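Local coordinates for protein alpha-1,3-glucanase (Bacillus circulans, PDB 5ZRU) that probably hydrolyses alpha-1,3-glucan, this chain being the catalytic unit of a longer, multidomain family 87 glycoside hydrolase, at residues A[12-17]-A[398-403]; A[73-78]-A[174-179]; A[392-397]-A[416-421]; A[444-449]-A[483-488]. One frame throughout, in Å; residues are numbered along the deposited sequence.

Interaction 1 of 4, residues A[12-17]-A[398-403]; sequences RGASMP and YNTIEN
The Y398 ring meets G13 at its edge: the carbonyl oxygen of G13 lies near the ring plane, with Y398 CD1 4.1 Å from G13 O. Outside the two segments, the ring stacks with that of H422 and meets the ring of Y9 obliquely. The tyrosine joins the contact more by its main chain than by its ring. Y398 O approaches A14, lying 3.2 Å from A14 CA, in a bent CA-H...O contact, and 3.6 Å from A14 CB. A straighter CA-H...O contact follows one residue on, where G13 CA is 3.3 Å from N399 O with an angle of 175° at the hydrogen. The one direct hydrogen bond runs from A14 N to T400 OG1, 2.9 Å long with an N-H...O angle of 163°. T400 OG1 lies anti to its own carbonyl carbon (chi1 -63°), beside the backbone N, and there it also comes within 3.4 Å of G13 CA. With no CB on G13, the hydroxyl can settle this closely against the backbone. A water beside T400 OG1 gives a weak hydrogen bond to A14 O. The segment 12-17 is thus a loop laid across the point where the chain enters strand 400-402. That strand lies beside strands 369-371 and 424-426 in the parallel beta-helix. E402 is bridged to R371 on the neighbouring strand and to R20 of the N-terminal region, and R12 to D493; the last two salt bridges tie the N-terminal region to the beta-helix.

Interaction 2 of 4, residues A[73-78]-A[174-179]; sequences GGDGVT and EAVPAA
G76 and E174 face each other as an antiparallel hydrogen-bonded pair, with E174 N bound to G76 O at 2.9 Å and G76 N to E174 O at 2.8 Å. D75 also faces E174, but D75 N has too poor an angle to E174 O to count as a bond. Just before it, G74 brings its CA within 3.4 Å of E174 O in a CA-H...O contact. The D75 side chain takes over where backbone pairing stops. Its CG sits between the backbone N and the carbonyl carbon (chi1 40°), a crowded position, and its carboxylate reaches the next part of the partner chain. There OD1 of D75 accepts a hydrogen bond from V176 N, 2.9 Å long, on the syn side and 27° out of the carboxylate plane. The other oxygen, OD2, accepts a hydrogen bond from a water that also donates to V176 O, so both polar backbone atoms of V176 are tied to one carboxylate, one directly and one through water. The D75 and V176 side chains cross at about a right angle, with D75 OD1 3.5 Å from V176 CB. Meanwhile V176 CG2 packs 3.5 Å from G76 N, against glycine backbone. E174 sends its carboxylate outside the pair: OE1 is linked by water to T78 OG1, and OE2 makes a salt bridge with R345 and a hydrogen bond with W253. Two residues opposite one make this a classic beta bulge, here where strands 76-82 and 166-174 meet in the antiparallel sheet of catalytic domain D1, a family of the galactose-binding-like clan.

Interaction 3 of 4, residues A[392-397]-A[416-421]; sequences VNNTFS and SGHKAT
From CB outward, the H418 side chain runs alongside N394. H418 CB is 3.5 Å from N394 O, CG lies anti to the carbonyl carbon, and the ring turns its edge to the backbone, where H418 ND1 accepts a hydrogen bond from N394 N at 3.1 Å. The donor lies in the ring plane, 1° out of it. H418 CE1 reaches both V392 CA and N394 ND2, at 3.7 Å each, and NE2 at the tip binds G414 O. An accepting ND1 and a carbonyl at NE2 are consistent with a proton on NE2. The N394 amide is nearly parallel to the ring, 7° apart, and its own polar atoms are held by T360 and S363, while S416 O covers one face of the imidazole toward its rim. Further along, K419 N to N394 O and F396 N to K419 O join the backbones. T395 and K419 lie side by side on one face, and beyond them S397 OG and T421 OG1 share a hydrogen bond of 2.9 Å. Strands 395-397 and 419-421 run parallel, 6° apart and 4.6 Å between axes. Such stacking of like strands from successive coils characterises the right-handed parallel beta-helix of the pectate-lyase-like clan.

Interaction 4 of 4, residues A[444-449]-A[483-488]; sequences HFQNNT and PIKNVT. With SO4 (sulfate ion), chain D.
K485 reaches across to Q446 with a bent chain: CG is anti to the backbone N, chi1 170°, but chi3 of 69° turns CE back toward the turn. K485 CE then lies 3.3 Å from F445 O, and K485 NZ donates to Q446 O at 2.7 Å, tilted from the carbonyl plane. Two asparagine side-chain amides also donate across the contact. N448, its CG anti to the backbone N, gives ND2 to K485 O at 2.8 Å and more weakly to N486 O. From the other side N486 ND2 binds N448 O at 2.8 Å, nearly straight at 168° and in the plane of the N486 amide. On the apolar side F445 and I484 lie side by side, F445 CE2 3.7 Å from I484 CD1, and P483 O comes to the ring edge. A water joins P483 O to F445 N. K485 N is buried here without a polar partner. A sulfate, probably from crystallisation, is bound by H444 N and Q446 N. Residues F445 to N448 form a type I beta turn, closed by N448 N to F445 O; side-chain amides and a lysine thus fasten this loop of the D2 beta-helix to the chain entering strand 487-495.

In the fold
Interactions 3 and 4, with centres 13 Å apart, are neighbours on the beta-helix: S416 OG meets T449 N at 3.0 Å, and N448 OD1 lies 3.3 Å from G417 N, so the turn of interaction 4 is joined to the 416-421 segment. Interaction 1 continues interaction 3 along the same chain, Y398 N lying 3.0 Å from T421 O. It also touches interaction 2, where P17 O packs on E174 CB, so interactions 1 and 2 lead from the beta-helix into domain D1. Interactions 2 and 4 are about 44 Å apart between centres, on opposite sides of the chain's centre. The F396 side chain of interaction 3 is about 11 Å from a bound calcium ion.

Interaction 1 of 4, residues A[12-17]-A[398-403]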
loop_
_atom_site.group_PDB
_atom_site.type_symbol
_atom_site.label_atom_id
_atom_site.label_comp_id
_atom_site.label_asym_id
_atom_site.label_seq_id
_atom_site.Cartn_x
_atom_site.Cartn_y
_atom_site.Cartn_z
ATOM N N ARG A 12 5.477 6.106 -15.915
ATOM C CA ARG A 12 5.152 6.388 -14.520
ATOM C C ARG A 12 4.348 5.220 -13.972
ATOM O O ARG A 12 3.557 4.608 -14.692
ATOM C CB ARG A 12 4.343 7.676 -14.351
ATOM C CG ARG A 12 5.064 8.885 -14.907
ATOM C CD ARG A 12 4.250 10.152 -14.738
ATOM N NE ARG A 12 5.017 11.285 -15.247
ATOM C CZ ARG A 12 4.579 12.534 -15.257
ATOM N NH1 ARG A 12 3.378 12.815 -14.764
ATOM N NH2 ARG A 12 5.349 13.495 -15.754
ATOM N N GLY A 13 4.559 4.919 -12.693
ATOM C CA GLY A 13 3.906 3.786 -12.072
ATOM C C GLY A 13 4.651 2.487 -12.313
ATOM O O GLY A 13 5.684 2.422 -12.992
ATOM N N ALA A 14 4.090 1.423 -11.743
ATOM C CA ALA A 14 4.661 0.087 -11.822
ATOM C C ALA A 14 4.264 -0.599 -13.121
ATOM O O ALA A 14 3.223 -0.302 -13.714
ATOM C CB ALA A 14 4.197 -0.765 -10.632
ATOM N N SER A 15 5.107 -1.527 -13.559
ATOM C CA SER A 15 4.831 -2.353 -14.732
ATOM C C SER A 15 4.533 -3.761 -14.239
ATOM O O SER A 15 5.428 -4.451 -13.736
ATOM C CB SER A 15 6.003 -2.348 -15.715
ATOM O OG SER A 15 5.685 -3.152 -16.840
ATOM N N MET A 16 3.277 -4.170 -14.359
ATOM C CA MET A 16 2.781 -5.418 -13.808
ATOM C C MET A 16 2.182 -6.269 -14.917
ATOM O O MET A 16 1.776 -5.744 -15.960
ATOM C CB MET A 16 1.727 -5.141 -12.727
ATOM C CG MET A 16 2.322 -4.551 -11.461
ATOM S SD MET A 16 3.124 -5.883 -10.549
ATOM C CE MET A 16 4.080 -4.949 -9.368
ATOM N N PRO A 17 2.132 -7.594 -14.737
ATOM C CA PRO A 17 1.632 -8.457 -15.815
ATOM C C PRO A 17 0.122 -8.505 -15.917
ATOM O O PRO A 17 -0.387 -9.126 -16.861
ATOM C CB PRO A 17 2.201 -9.842 -15.452
ATOM C CG PRO A 17 2.403 -9.794 -14.003
ATOM C CD PRO A 17 2.769 -8.373 -13.659
ATOM N N TYR A 398 8.790 4.428 -9.508
ATOM C CA TYR A 398 8.117 3.517 -10.443
ATOM C C TYR A 398 7.101 2.628 -9.734
ATOM O O TYR A 398 6.979 1.441 -10.033
ATOM C CB TYR A 398 9.127 2.669 -11.220
ATOM C CG TYR A 398 9.972 3.501 -12.163
ATOM C CD1 TYR A 398 9.486 3.873 -13.413
ATOM C CD2 TYR A 398 11.242 3.929 -11.792
ATOM C CE1 TYR A 398 10.255 4.644 -14.278
ATOM C CE2 TYR A 398 12.016 4.696 -12.650
ATOM C CZ TYR A 398 11.515 5.054 -13.881
ATOM O OH TYR A 398 12.298 5.816 -14.718
ATOM N N ASN A 399 6.339 3.209 -8.815
ATOM C CA ASN A 399 5.315 2.476 -8.086
ATOM C C ASN A 399 3.934 2.997 -8.450
ATOM O O ASN A 399 3.773 4.159 -8.830
ATOM C CB ASN A 399 5.518 2.599 -6.574
ATOM C CG ASN A 399 6.871 2.097 -6.141
ATOM O OD1 ASN A 399 7.179 0.916 -6.304
ATOM N ND2 ASN A 399 7.709 3.000 -5.615
ATOM N N THR A 400 2.943 2.117 -8.344
ATOM C CA THR A 400 1.539 2.484 -8.469
ATOM C C THR A 400 0.900 2.337 -7.097
ATOM O O THR A 400 0.831 1.229 -6.554
ATOM C CB THR A 400 0.821 1.621 -9.504
ATOM O OG1 THR A 400 1.415 1.838 -10.790
ATOM C CG2 THR A 400 -0.647 1.995 -9.564
ATOM N N ILE A 401 0.446 3.455 -6.546
ATOM C CA ILE A 401 0.033 3.554 -5.153
ATOM C C ILE A 401 -1.429 3.975 -5.162
ATOM O O ILE A 401 -1.746 5.131 -5.468
ATOM C CB ILE A 401 0.912 4.545 -4.378
ATOM C CG1 ILE A 401 2.379 4.127 -4.543
ATOM C CG2 ILE A 401 0.496 4.606 -2.894
ATOM C CD1 ILE A 401 3.374 5.131 -4.049
ATOM N N GLU A 402 -2.316 3.043 -4.822
ATOM C CA GLU A 402 -3.750 3.202 -5.021
ATOM C C GLU A 402 -4.516 2.944 -3.730
ATOM O O GLU A 402 -4.128 2.101 -2.922
ATOM C CB GLU A 402 -4.255 2.229 -6.093
ATOM C CG GLU A 402 -3.690 2.464 -7.499
ATOM C CD GLU A 402 -3.835 1.244 -8.387
ATOM O OE1 GLU A 402 -3.537 0.120 -7.915
ATOM O OE2 GLU A 402 -4.252 1.398 -9.557
ATOM N N ASN A 403 -5.619 3.677 -3.558
ATOM C CA ASN A 403 -6.656 3.382 -2.561
ATOM C C ASN A 403 -6.155 3.468 -1.122
ATOM O O ASN A 403 -6.712 2.822 -0.234
ATOM C CB ASN A 403 -7.296 2.013 -2.800
ATOM C CG ASN A 403 -7.913 1.890 -4.179
ATOM O OD1 ASN A 403 -7.442 1.108 -5.003
ATOM N ND2 ASN A 403 -8.964 2.663 -4.440
HETATM O O HOH W 1 0.333 1.269 -12.920
#

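Interaction 2 of 4, residues A[73-78]-A[174-179]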
loop_
_atom_site.group_PDB
_atom_site.type_symbol
_atom_site.label_atom_id
_atom_site.label_comp_id
_atom_site.label_asym_id
_atom_site.label_seq_id
_atom_site.Cartn_x
_atom_site.Cartn_y
_atom_site.Cartn_z
ATOM N N GLY A 73 -5.974 -11.511 -21.028
ATOM C CA GLY A 73 -6.454 -12.769 -20.480
ATOM C C GLY A 73 -5.484 -13.388 -19.493
ATOM O O GLY A 73 -4.626 -12.685 -18.947
ATOM N N GLY A 74 -5.603 -14.691 -19.252
ATOM C CA GLY A 74 -4.743 -15.392 -18.317
ATOM C C GLY A 74 -5.548 -16.185 -17.312
ATOM O O GLY A 74 -6.776 -16.155 -17.287
ATOM N N ASP A 75 -4.824 -16.928 -16.471
ATOM C CA ASP A 75 -5.466 -17.772 -15.475
ATOM C C ASP A 75 -5.369 -17.228 -14.052
ATOM O O ASP A 75 -5.945 -17.830 -13.142
ATOM C CB ASP A 75 -4.907 -19.208 -15.529
ATOM C CG ASP A 75 -3.397 -19.270 -15.742
ATOM O OD1 ASP A 75 -2.772 -18.274 -16.149
ATOM O OD2 ASP A 75 -2.828 -20.358 -15.510
ATOM N N GLY A 76 -4.678 -16.112 -13.827
ATOM C CA GLY A 76 -4.602 -15.503 -12.511
ATOM C C GLY A 76 -5.560 -14.340 -12.392
ATOM O O GLY A 76 -5.496 -13.391 -13.173
ATOM N N VAL A 77 -6.478 -14.424 -11.424
ATOM C CA VAL A 77 -7.487 -13.388 -11.228
ATOM C C VAL A 77 -7.372 -12.836 -9.814
ATOM O O VAL A 77 -7.361 -13.601 -8.846
ATOM C CB VAL A 77 -8.918 -13.904 -11.470
ATOM C CG1 VAL A 77 -9.910 -12.736 -11.371
ATOM C CG2 VAL A 77 -9.030 -14.595 -12.839
ATOM N N THR A 78 -7.335 -11.513 -9.700
ATOM C CA THR A 78 -7.446 -10.823 -8.423
ATOM C C THR A 78 -8.727 -10.005 -8.452
ATOM O O THR A 78 -9.076 -9.428 -9.484
ATOM C CB THR A 78 -6.242 -9.910 -8.163
ATOM O OG1 THR A 78 -5.037 -10.669 -8.302
ATOM C CG2 THR A 78 -6.299 -9.332 -6.756
ATOM N N GLU A 174 -4.158 -11.896 -15.249
ATOM C CA GLU A 174 -2.800 -12.050 -15.747
ATOM C C GLU A 174 -2.534 -13.513 -16.062
ATOM O O GLU A 174 -3.152 -14.412 -15.486
ATOM C CB GLU A 174 -1.772 -11.547 -14.722
ATOM C CG GLU A 174 -1.753 -12.342 -13.435
ATOM C CD GLU A 174 -1.041 -11.607 -12.325
ATOM O OE1 GLU A 174 -1.699 -10.787 -11.646
ATOM O OE2 GLU A 174 0.172 -11.837 -12.139
ATOM N N ALA A 175 -1.597 -13.744 -16.980
ATOM C CA ALA A 175 -1.129 -15.100 -17.233
ATOM C C ALA A 175 -0.181 -15.512 -16.115
ATOM O O ALA A 175 0.676 -14.734 -15.691
ATOM C CB ALA A 175 -0.427 -15.185 -18.589
ATOM N N VAL A 176 -0.347 -16.730 -15.621
ATOM C CA VAL A 176 0.435 -17.224 -14.492
ATOM C C VAL A 176 1.553 -18.107 -15.036
ATOM O O VAL A 176 1.259 -19.118 -15.691
ATOM C CB VAL A 176 -0.438 -18.008 -13.505
ATOM C CG1 VAL A 176 0.445 -18.688 -12.467
ATOM C CG2 VAL A 176 -1.453 -17.082 -12.844
ATOM N N PRO A 177 2.817 -17.782 -14.787
ATOM C CA PRO A 177 3.891 -18.692 -15.189
ATOM C C PRO A 177 3.881 -19.940 -14.322
ATOM O O PRO A 177 3.381 -19.947 -13.192
ATOM C CB PRO A 177 5.168 -17.864 -14.978
ATOM C CG PRO A 177 4.802 -16.861 -13.934
ATOM C CD PRO A 177 3.319 -16.597 -14.063
ATOM N N ALA A 178 4.422 -21.021 -14.879
ATOM C CA ALA A 178 4.546 -22.247 -14.101
ATOM C C ALA A 178 5.392 -22.006 -12.850
ATOM O O ALA A 178 6.120 -21.013 -12.734
ATOM C CB ALA A 178 5.164 -23.367 -14.942
ATOM N N ALA A 179 5.259 -22.921 -11.888
ATOM C CA ALA A 179 6.057 -22.863 -10.669
ATOM C C ALA A 179 7.545 -22.777 -10.986
ATOM O O ALA A 179 8.049 -23.437 -11.901
ATOM C CB ALA A 179 5.782 -24.093 -9.800
HETATM O O HOH W 2 -0.365 -21.088 -15.549
HETATM O O HOH W 3 -4.238 -10.395 -10.849
#

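Interaction 3 of 4, residues A[392-397]-A[416-421]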
loop_
_atom_site.group_PDB
_atom_site.type_symbol
_atom_site.label_atom_id
_atom_site.label_comp_id
_atom_site.label_asym_id
_atom_site.label_seq_id
_atom_site.Cartn_x
_atom_site.Cartn_y
_atom_site.Cartn_z
ATOM N N VAL A 392 19.089 8.339 5.224
ATOM C CA VAL A 392 19.422 9.178 4.075
ATOM C C VAL A 392 19.282 8.405 2.765
ATOM O O VAL A 392 19.390 7.177 2.727
ATOM C CB VAL A 392 20.854 9.761 4.165
ATOM C CG1 VAL A 392 21.006 10.651 5.397
ATOM C CG2 VAL A 392 21.899 8.643 4.155
ATOM N N ASN A 393 19.029 9.156 1.686
ATOM C CA ASN A 393 19.129 8.669 0.305
ATOM C C ASN A 393 18.220 7.472 0.022
ATOM O O ASN A 393 18.617 6.526 -0.656
ATOM C CB ASN A 393 20.580 8.318 -0.043
ATOM C CG ASN A 393 21.542 9.437 0.281
ATOM O OD1 ASN A 393 21.160 10.609 0.298
ATOM N ND2 ASN A 393 22.807 9.081 0.548
ATOM N N ASN A 394 16.985 7.507 0.512
ATOM C CA ASN A 394 16.036 6.457 0.166
ATOM C C ASN A 394 15.220 6.863 -1.062
ATOM O O ASN A 394 15.036 8.048 -1.343
ATOM C CB ASN A 394 15.118 6.143 1.349
ATOM C CG ASN A 394 15.883 5.547 2.522
ATOM O OD1 ASN A 394 16.729 4.672 2.336
ATOM N ND2 ASN A 394 15.603 6.027 3.727
ATOM N N THR A 395 14.749 5.864 -1.807
ATOM C CA THR A 395 14.111 6.082 -3.101
ATOM C C THR A 395 12.823 5.276 -3.213
ATOM O O THR A 395 12.836 4.063 -2.993
ATOM C CB THR A 395 15.034 5.667 -4.246
ATOM O OG1 THR A 395 16.256 6.411 -4.173
ATOM C CG2 THR A 395 14.341 5.887 -5.597
ATOM N N PHE A 396 11.737 5.942 -3.606
ATOM C CA PHE A 396 10.443 5.317 -3.890
ATOM C C PHE A 396 10.105 5.647 -5.341
ATOM O O PHE A 396 9.590 6.736 -5.616
ATOM C CB PHE A 396 9.330 5.844 -2.966
ATOM C CG PHE A 396 9.519 5.529 -1.497
ATOM C CD1 PHE A 396 10.045 4.314 -1.079
ATOM C CD2 PHE A 396 9.138 6.456 -0.532
ATOM C CE1 PHE A 396 10.205 4.039 0.285
ATOM C CE2 PHE A 396 9.289 6.186 0.827
ATOM C CZ PHE A 396 9.824 4.984 1.239
ATOM N N SER A 397 10.371 4.733 -6.277
ATOM C CA SER A 397 10.217 5.094 -7.681
ATOM C C SER A 397 9.517 4.001 -8.472
ATOM O O SER A 397 9.635 2.817 -8.165
ATOM C CB SER A 397 11.580 5.420 -8.326
ATOM O OG SER A 397 12.086 6.632 -7.772
ATOM N N SER A 416 17.822 13.136 4.834
ATOM C CA SER A 416 18.394 13.871 3.717
ATOM C C SER A 416 18.401 13.007 2.462
ATOM O O SER A 416 18.558 11.784 2.532
ATOM C CB SER A 416 19.820 14.330 4.061
ATOM O OG SER A 416 20.446 14.966 2.967
ATOM N N GLY A 417 18.237 13.659 1.314
ATOM C CA GLY A 417 18.562 13.058 0.024
ATOM C C GLY A 417 17.565 12.065 -0.540
ATOM O O GLY A 417 17.889 11.379 -1.516
ATOM N N HIS A 418 16.372 11.958 0.040
ATOM C CA HIS A 418 15.376 11.012 -0.446
ATOM C C HIS A 418 14.793 11.489 -1.766
ATOM O O HIS A 418 14.749 12.686 -2.049
ATOM C CB HIS A 418 14.247 10.854 0.572
ATOM C CG HIS A 418 14.724 10.654 1.972
ATOM N ND1 HIS A 418 15.601 9.651 2.318
ATOM C CD2 HIS A 418 14.435 11.316 3.120
ATOM C CE1 HIS A 418 15.838 9.705 3.619
ATOM N NE2 HIS A 418 15.149 10.712 4.125
ATOM N N LYS A 419 14.325 10.546 -2.580
ATOM C CA LYS A 419 13.609 10.942 -3.780
ATOM C C LYS A 419 12.463 9.983 -4.046
ATOM O O LYS A 419 12.497 8.820 -3.650
ATOM C CB LYS A 419 14.510 11.009 -5.008
ATOM C CG LYS A 419 14.966 9.669 -5.521
ATOM C CD LYS A 419 15.923 9.887 -6.704
ATOM C CE LYS A 419 16.696 8.629 -7.048
ATOM N NZ LYS A 419 17.461 8.790 -8.318
ATOM N N ALA A 420 11.449 10.495 -4.729
ATOM C CA ALA A 420 10.298 9.696 -5.135
ATOM C C ALA A 420 9.970 10.129 -6.552
ATOM O O ALA A 420 9.544 11.269 -6.764
ATOM C CB ALA A 420 9.109 9.900 -4.189
ATOM N N THR A 421 10.185 9.244 -7.524
ATOM C CA THR A 421 10.034 9.632 -8.923
ATOM C C THR A 421 9.268 8.568 -9.699
ATOM O O THR A 421 9.286 7.388 -9.352
ATOM C CB THR A 421 11.392 9.863 -9.617
ATOM O OG1 THR A 421 12.025 8.598 -9.840
ATOM C CG2 THR A 421 12.315 10.748 -8.780
HETATM O O HOH W 4 21.937 13.101 1.648
HETATM O O HOH W 5 17.597 8.957 -2.990
#

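Interaction 4 of 4, residues A[444-449]-A[483-488]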
loop_
_atom_site.group_PDB
_atom_site.type_symbol
_atom_site.label_atom_id
_atom_site.label_comp_id
_atom_site.label_asym_id
_atom_site.label_seq_id
_atom_site.Cartn_x
_atom_site.Cartn_y
_atom_site.Cartn_z
ATOM N N HIS A 444 14.657 15.516 11.745
ATOM C CA HIS A 444 13.858 16.200 10.733
ATOM C C HIS A 444 14.764 16.640 9.585
ATOM O O HIS A 444 15.588 15.834 9.131
ATOM C CB HIS A 444 13.066 17.335 11.386
ATOM C CG HIS A 444 12.053 16.830 12.367
ATOM N ND1 HIS A 444 11.734 17.484 13.539
ATOM C CD2 HIS A 444 11.310 15.697 12.355
ATOM C CE1 HIS A 444 10.828 16.781 14.198
ATOM N NE2 HIS A 444 10.551 15.694 13.498
ATOM N N PHE A 445 14.632 17.875 9.086
ATOM C CA PHE A 445 15.208 18.226 7.787
ATOM C C PHE A 445 16.352 19.227 7.873
ATOM O O PHE A 445 16.742 19.786 6.843
ATOM C CB PHE A 445 14.115 18.764 6.849
ATOM C CG PHE A 445 13.016 17.772 6.580
ATOM C CD1 PHE A 445 13.230 16.699 5.720
ATOM C CD2 PHE A 445 11.789 17.890 7.209
ATOM C CE1 PHE A 445 12.230 15.764 5.494
ATOM C CE2 PHE A 445 10.791 16.963 6.991
ATOM C CZ PHE A 445 11.015 15.900 6.131
ATOM N N GLN A 446 16.899 19.465 9.066
ATOM C CA GLN A 446 17.889 20.529 9.218
ATOM C C GLN A 446 19.129 20.262 8.373
ATOM O O GLN A 446 19.726 21.196 7.823
ATOM C CB GLN A 446 18.276 20.684 10.686
ATOM C CG GLN A 446 19.359 21.730 10.906
ATOM C CD GLN A 446 19.746 21.880 12.362
ATOM O OE1 GLN A 446 18.991 22.434 13.164
ATOM N NE2 GLN A 446 20.928 21.383 12.713
ATOM N N ASN A 447 19.535 18.997 8.256
ATOM C CA ASN A 447 20.694 18.626 7.454
ATOM C C ASN A 447 20.303 17.989 6.125
ATOM O O ASN A 447 21.071 17.209 5.555
ATOM C CB ASN A 447 21.609 17.705 8.258
ATOM C CG ASN A 447 22.204 18.415 9.458
ATOM O OD1 ASN A 447 22.694 19.537 9.340
ATOM N ND2 ASN A 447 22.139 17.782 10.619
ATOM N N ASN A 448 19.121 18.319 5.613
ATOM C CA ASN A 448 18.677 17.804 4.323
ATOM C C ASN A 448 19.361 18.587 3.208
ATOM O O ASN A 448 19.127 19.789 3.048
ATOM C CB ASN A 448 17.162 17.912 4.195
ATOM C CG ASN A 448 16.677 17.509 2.827
ATOM O OD1 ASN A 448 17.269 16.637 2.182
ATOM N ND2 ASN A 448 15.599 18.144 2.366
ATOM N N THR A 449 20.203 17.905 2.433
ATOM C CA THR A 449 20.847 18.518 1.276
ATOM C C THR A 449 19.904 18.653 0.092
ATOM O O THR A 449 20.208 19.394 -0.851
ATOM C CB THR A 449 22.074 17.699 0.855
ATOM O OG1 THR A 449 21.663 16.382 0.461
ATOM C CG2 THR A 449 23.057 17.595 2.017
ATOM N N PRO A 483 11.124 23.123 10.456
ATOM C CA PRO A 483 10.782 23.532 9.089
ATOM C C PRO A 483 10.876 22.387 8.087
ATOM O O PRO A 483 11.561 21.384 8.288
ATOM C CB PRO A 483 11.815 24.622 8.772
ATOM C CG PRO A 483 12.951 24.351 9.715
ATOM C CD PRO A 483 12.324 23.822 10.961
ATOM N N ILE A 484 10.139 22.548 6.997
ATOM C CA ILE A 484 10.353 21.768 5.783
ATOM C C ILE A 484 11.314 22.561 4.913
ATOM O O ILE A 484 11.063 23.733 4.615
ATOM C CB ILE A 484 9.029 21.506 5.043
ATOM C CG1 ILE A 484 7.961 20.917 5.978
ATOM C CG2 ILE A 484 9.260 20.606 3.811
ATOM C CD1 ILE A 484 8.231 19.507 6.403
ATOM N N LYS A 485 12.418 21.930 4.511
ATOM C CA LYS A 485 13.533 22.635 3.890
ATOM C C LYS A 485 14.159 21.801 2.778
ATOM O O LYS A 485 14.370 20.598 2.946
ATOM C CB LYS A 485 14.590 22.967 4.951
ATOM C CG LYS A 485 15.887 23.488 4.414
ATOM C CD LYS A 485 16.768 24.059 5.530
ATOM C CE LYS A 485 17.298 22.998 6.475
ATOM N NZ LYS A 485 18.452 23.552 7.274
ATOM N N ASN A 486 14.451 22.453 1.644
ATOM C CA ASN A 486 15.199 21.888 0.512
ATOM C C ASN A 486 14.442 20.727 -0.151
ATOM O O ASN A 486 14.842 19.557 -0.113
ATOM C CB ASN A 486 16.610 21.459 0.941
ATOM C CG ASN A 486 17.467 22.634 1.397
ATOM O OD1 ASN A 486 17.267 23.771 0.964
ATOM N ND2 ASN A 486 18.425 22.362 2.273
ATOM N N VAL A 487 13.334 21.088 -0.791
ATOM C CA VAL A 487 12.476 20.126 -1.474
ATOM C C VAL A 487 12.159 20.669 -2.858
ATOM O O VAL A 487 11.827 21.851 -3.006
ATOM C CB VAL A 487 11.172 19.841 -0.697
ATOM C CG1 VAL A 487 10.450 18.656 -1.324
ATOM C CG2 VAL A 487 11.452 19.559 0.774
ATOM N N THR A 488 12.271 19.813 -3.869
ATOM C CA THR A 488 11.949 20.176 -5.241
ATOM C C THR A 488 10.939 19.181 -5.782
ATOM O O THR A 488 11.111 17.968 -5.606
ATOM C CB THR A 488 13.203 20.183 -6.119
ATOM O OG1 THR A 488 14.193 21.035 -5.530
ATOM C CG2 THR A 488 12.875 20.681 -7.536
HETATM S S SO4 D . 16.952 18.108 12.869
HETATM O O1 SO4 D . 16.607 19.320 13.618
HETATM O O2 SO4 D . 16.404 18.221 11.528
HETATM O O3 SO4 D . 18.406 17.966 12.795
HETATM O O4 SO4 D . 16.376 16.950 13.550
HETATM O O HOH W 6 13.566 20.429 9.916
#